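Local coordinates for protein intermedilysin (PDB 5IMW) that probably lyses host cells by binding cholesterol-containing membranes, changing shape on insertion and assembling into an oligomeric pore, at residues A7-I12 and S211-F216; K98-V103 and S205-N210. All blocks are in the same frame, centred on the assembly; numbering follows the deposited sequence.

Interaction 1 of 2, residues A7-I12 and S211-F216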
# COMPACT_ATOMS: atom_id res chain seq x y z
N ALA A 7 40.03 11.45 -16.79
CA ALA A 7 40.29 10.18 -16.12
C ALA A 7 39.16 9.83 -15.16
O ALA A 7 38.71 8.68 -15.11
CB ALA A 7 41.62 10.23 -15.38
N LEU A 8 38.69 10.81 -14.38
CA LEU A 8 37.63 10.53 -13.42
C LEU A 8 36.32 10.19 -14.11
O LEU A 8 35.54 9.38 -13.61
CB LEU A 8 37.45 11.74 -12.49
CG LEU A 8 36.34 11.65 -11.44
CD1 LEU A 8 36.41 10.36 -10.67
CD2 LEU A 8 36.44 12.84 -10.49
N ASN A 9 36.06 10.80 -15.27
CA ASN A 9 34.84 10.49 -16.02
C ASN A 9 34.83 9.03 -16.48
O ASN A 9 33.76 8.41 -16.54
CB ASN A 9 34.71 11.42 -17.23
CG ASN A 9 34.37 12.84 -16.83
OD1 ASN A 9 34.25 13.16 -15.65
ND2 ASN A 9 34.22 13.72 -17.82
N ASP A 10 36.00 8.48 -16.81
CA ASP A 10 36.06 7.12 -17.33
C ASP A 10 35.91 6.07 -16.24
O ASP A 10 35.39 4.98 -16.50
CB ASP A 10 37.38 6.90 -18.08
CG ASP A 10 37.55 7.86 -19.25
OD1 ASP A 10 36.86 7.67 -20.27
OD2 ASP A 10 38.37 8.79 -19.15
N TYR A 11 36.35 6.38 -15.01
CA TYR A 11 36.18 5.43 -13.92
C TYR A 11 34.71 5.29 -13.54
O TYR A 11 34.24 4.19 -13.24
CB TYR A 11 37.00 5.85 -12.71
CG TYR A 11 36.70 5.05 -11.47
CD1 TYR A 11 37.08 3.71 -11.38
CD2 TYR A 11 36.03 5.61 -10.40
CE1 TYR A 11 36.80 2.97 -10.25
CE2 TYR A 11 35.74 4.88 -9.26
CZ TYR A 11 36.13 3.55 -9.19
OH TYR A 11 35.85 2.82 -8.06
N ILE A 12 33.96 6.40 -13.56
CA ILE A 12 32.54 6.34 -13.24
C ILE A 12 31.79 5.58 -14.32
O ILE A 12 30.99 4.68 -14.03
CB ILE A 12 31.97 7.76 -13.07
CG1 ILE A 12 32.79 8.57 -12.05
CG2 ILE A 12 30.52 7.70 -12.62
CD1 ILE A 12 32.75 8.05 -10.64
N SER A 211 29.00 16.31 -16.67
CA SER A 211 29.89 15.17 -16.61
C SER A 211 29.96 14.68 -15.17
O SER A 211 29.74 15.47 -14.24
CB SER A 211 31.28 15.55 -17.13
OG SER A 211 32.26 14.60 -16.75
N PRO A 212 30.23 13.40 -14.93
CA PRO A 212 30.38 12.94 -13.54
C PRO A 212 31.41 13.74 -12.75
O PRO A 212 31.20 14.02 -11.57
CB PRO A 212 30.79 11.47 -13.70
CG PRO A 212 30.22 11.07 -15.01
CD PRO A 212 30.31 12.28 -15.89
N SER A 213 32.52 14.10 -13.39
CA SER A 213 33.54 14.91 -12.72
C SER A 213 32.97 16.21 -12.19
O SER A 213 33.43 16.72 -11.16
CB SER A 213 34.70 15.19 -13.67
OG SER A 213 34.22 15.65 -14.92
N ALA A 214 31.97 16.78 -12.88
CA ALA A 214 31.39 18.04 -12.45
C ALA A 214 30.94 17.98 -11.00
O ALA A 214 31.03 18.98 -10.27
CB ALA A 214 30.22 18.41 -13.36
N LEU A 215 30.45 16.82 -10.56
CA LEU A 215 30.01 16.66 -9.18
C LEU A 215 31.16 16.60 -8.19
O LEU A 215 30.91 16.63 -6.98
CB LEU A 215 29.16 15.39 -9.05
CG LEU A 215 27.75 15.47 -9.64
CD1 LEU A 215 27.16 14.08 -9.77
CD2 LEU A 215 26.85 16.35 -8.78
N PHE A 216 32.40 16.50 -8.66
CA PHE A 216 33.58 16.48 -7.80
C PHE A 216 34.47 17.67 -8.12
O PHE A 216 34.65 18.02 -9.29
CB PHE A 216 34.36 15.17 -7.98
CG PHE A 216 33.56 13.94 -7.64
CD1 PHE A 216 33.46 13.50 -6.33
CD2 PHE A 216 32.91 13.22 -8.63
CE1 PHE A 216 32.73 12.37 -6.01
CE2 PHE A 216 32.18 12.09 -8.32
CZ PHE A 216 32.08 11.66 -7.01

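Interaction 2 of 2, residues K98-V103 and S205-N210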
# COMPACT_ATOMS: atom_id res chain seq x y z
N LYS A 98 30.59 22.52 -8.47
CA LYS A 98 29.37 23.31 -8.49
C LYS A 98 28.15 22.42 -8.72
O LYS A 98 28.23 21.39 -9.40
CB LYS A 98 29.44 24.38 -9.57
CG LYS A 98 30.73 25.20 -9.55
CD LYS A 98 30.57 26.55 -10.25
CE LYS A 98 30.69 26.44 -11.77
NZ LYS A 98 29.61 25.63 -12.41
N THR A 99 27.02 22.84 -8.15
CA THR A 99 25.76 22.13 -8.30
C THR A 99 24.71 23.12 -8.77
O THR A 99 24.47 24.13 -8.10
CB THR A 99 25.32 21.47 -6.99
OG1 THR A 99 26.44 20.82 -6.37
CG2 THR A 99 24.24 20.43 -7.25
N THR A 100 24.10 22.84 -9.92
CA THR A 100 23.06 23.69 -10.49
C THR A 100 21.69 23.14 -10.09
O THR A 100 21.40 21.96 -10.32
CB THR A 100 23.17 23.76 -12.01
OG1 THR A 100 23.90 22.62 -12.50
CG2 THR A 100 23.88 25.05 -12.44
N ILE A 101 20.87 23.99 -9.50
CA ILE A 101 19.58 23.60 -8.95
C ILE A 101 18.48 24.37 -9.68
O ILE A 101 18.70 25.47 -10.19
CB ILE A 101 19.52 23.87 -7.43
CG1 ILE A 101 20.64 23.09 -6.72
CG2 ILE A 101 18.15 23.49 -6.86
CD1 ILE A 101 20.72 23.32 -5.23
N SER A 102 17.29 23.77 -9.72
CA SER A 102 16.11 24.42 -10.27
C SER A 102 14.93 24.17 -9.35
O SER A 102 14.83 23.12 -8.70
CB SER A 102 15.79 23.90 -11.68
OG SER A 102 14.62 24.53 -12.19
N VAL A 103 14.02 25.15 -9.28
CA VAL A 103 12.83 25.06 -8.45
C VAL A 103 11.61 25.32 -9.32
O VAL A 103 11.64 26.16 -10.22
CB VAL A 103 12.87 26.05 -7.27
CG1 VAL A 103 11.69 25.83 -6.35
CG2 VAL A 103 14.18 25.91 -6.51
N SER A 205 15.05 20.26 -7.78
CA SER A 205 15.69 19.22 -8.57
C SER A 205 16.98 19.75 -9.18
O SER A 205 17.02 20.88 -9.67
CB SER A 205 14.77 18.73 -9.69
OG SER A 205 14.58 19.74 -10.67
N VAL A 206 18.04 18.94 -9.14
CA VAL A 206 19.35 19.35 -9.62
C VAL A 206 19.44 19.11 -11.12
O VAL A 206 19.03 18.05 -11.62
CB VAL A 206 20.47 18.59 -8.88
CG1 VAL A 206 20.32 18.75 -7.37
CG2 VAL A 206 20.48 17.13 -9.27
N ASP A 207 19.98 20.08 -11.84
CA ASP A 207 20.24 19.89 -13.25
C ASP A 207 21.25 18.77 -13.45
O ASP A 207 22.18 18.60 -12.66
CB ASP A 207 20.77 21.19 -13.87
CG ASP A 207 19.70 22.25 -14.04
OD1 ASP A 207 18.64 22.14 -13.39
OD2 ASP A 207 19.92 23.21 -14.81
N SER A 208 21.06 17.99 -14.51
CA SER A 208 21.99 16.91 -14.80
C SER A 208 23.39 17.48 -15.02
O SER A 208 23.55 18.41 -15.83
CB SER A 208 21.54 16.13 -16.04
OG SER A 208 21.68 16.92 -17.21
N PRO A 209 24.41 16.97 -14.35
CA PRO A 209 25.76 17.53 -14.53
C PRO A 209 26.30 17.25 -15.93
O PRO A 209 26.03 16.21 -16.53
CB PRO A 209 26.59 16.82 -13.46
CG PRO A 209 25.87 15.54 -13.22
CD PRO A 209 24.42 15.84 -13.40
N ASN A 210 27.07 18.21 -16.44
CA ASN A 210 27.68 18.06 -17.75
C ASN A 210 28.57 16.82 -17.82
O ASN A 210 28.86 16.34 -18.92
CB ASN A 210 28.51 19.29 -18.12
CG ASN A 210 27.81 20.60 -17.77
OD1 ASN A 210 28.11 21.22 -16.76
ND2 ASN A 210 26.87 21.01 -18.62

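Interaction 1 of 2, residues A7-I12 and S211-F216
Leu-8 and Phe-216 meet with their side chains crossing at about a right angle. The CD2 methyl of Leu-8 makes the touch, lying 4.0 Å from CB of Phe-216 and equally near its ring atom CD2; chi1 of 178° sets Leu-8 CG anti to the backbone N, and CD2 is one bond further on. One turn along the helix, Ile-12 and Pro-212 slide past each other in opposite directions. CB, CG1 and CG2 of Ile-12 all come close to Pro-212 CB, CG1 at 3.9 Å, and CG2 also nears Pro-212 CG. To one side of these two apolar pairs, Asn-9 supplies the polar contact. Its CG is anti to the carbonyl carbon (chi1 -71°), and its amide group reaches the start of the 3-10 segment 212-215. There OD1 accepts Ser-213 N at 3.0 Å, and Ser-213 OG also donates to it, though the exact position of OD1 is doubtful in this model. The contact packs a helix against a short 3-10 turn, with the polar group beside the two apolar pairs. Leu-225 of helix 222-227 touches both Leu-8 and Phe-216, while Ile-12 rests on Val-338, in a loop following strand 329-337.

Interaction 2 of 2, residues K98-V103 and S205-N210
Ser-102 and Ser-205 face each other as an antiparallel hydrogen-bonded pair, joined by two backbone bonds: Ser-102 N to Ser-205 O at 2.9 Å and Ser-205 N to Ser-102 O at 3.0 Å. The next pair, Ile-101 with Val-206, is non-hydrogen-bonded and closer, with their CA atoms 4.3 Å apart. Its side chains lie on the face of the sheet away from the two serines, where Ile-101 CG1 comes to 4.4 Å from Val-206 CG1, a loose apolar touch. Beyond it Asp-207 N donates to Thr-100 O at 2.8 Å, and the same oxygen receives a CA-H...O contact from Val-206 CA. Pairing therefore carries on one residue past the end of strand 202-206. The whole is a regular antiparallel junction inside the sheet that strands 99-103 and 202-206 share with 114-117, 236-244 and 329-337, a sheet distinct from the C-terminal beta sandwich of the cytolysin fold. At the point where segment 205-210 leaves the sheet, the side chains of Thr-100 and Asp-207 cross at about a right angle, with Thr-100 OG1 3.7 Å from Asp-207 CB. Asp-207 CG, anti to the carbonyl carbon (chi1 -73°), lies 4.1 Å from Thr-100 O. The carboxylate atom OD1 of Asp-207 is 3.8 Å from Ser-102 CB. Further out, strand 114-117 bonds to the other edge of strand 99-103, through Ile-101 with Leu-115 and Thr-99 with Val-117. Val-206 is likewise tied to Ser-240 of strand 236-244. Val-125 of helix 122-140 touches Ile-101, and Tyr-238 packs on Val-206.

The two interactions lie about 16 Å apart, centre to centre, in the same part of the elongated molecule. Along the chain the segments come in the order 7-12, 98-103, 205-210 and 211-216, so interaction 1 brackets interaction 2. The last two segments are consecutive: the chain finishes pairing with strand 99-103, leaves the sheet and, after a few loop residues, enters the 3-10 segment that meets helix 2-14. They also touch directly, Leu-215 CD1 lying 4.0 Å from Pro-209 CG and Ala-214 CB packing on Pro-209 CB. One continuous stretch thus joins the N-terminal helix to the sheet, far along the chain from the C-terminal beta sandwich.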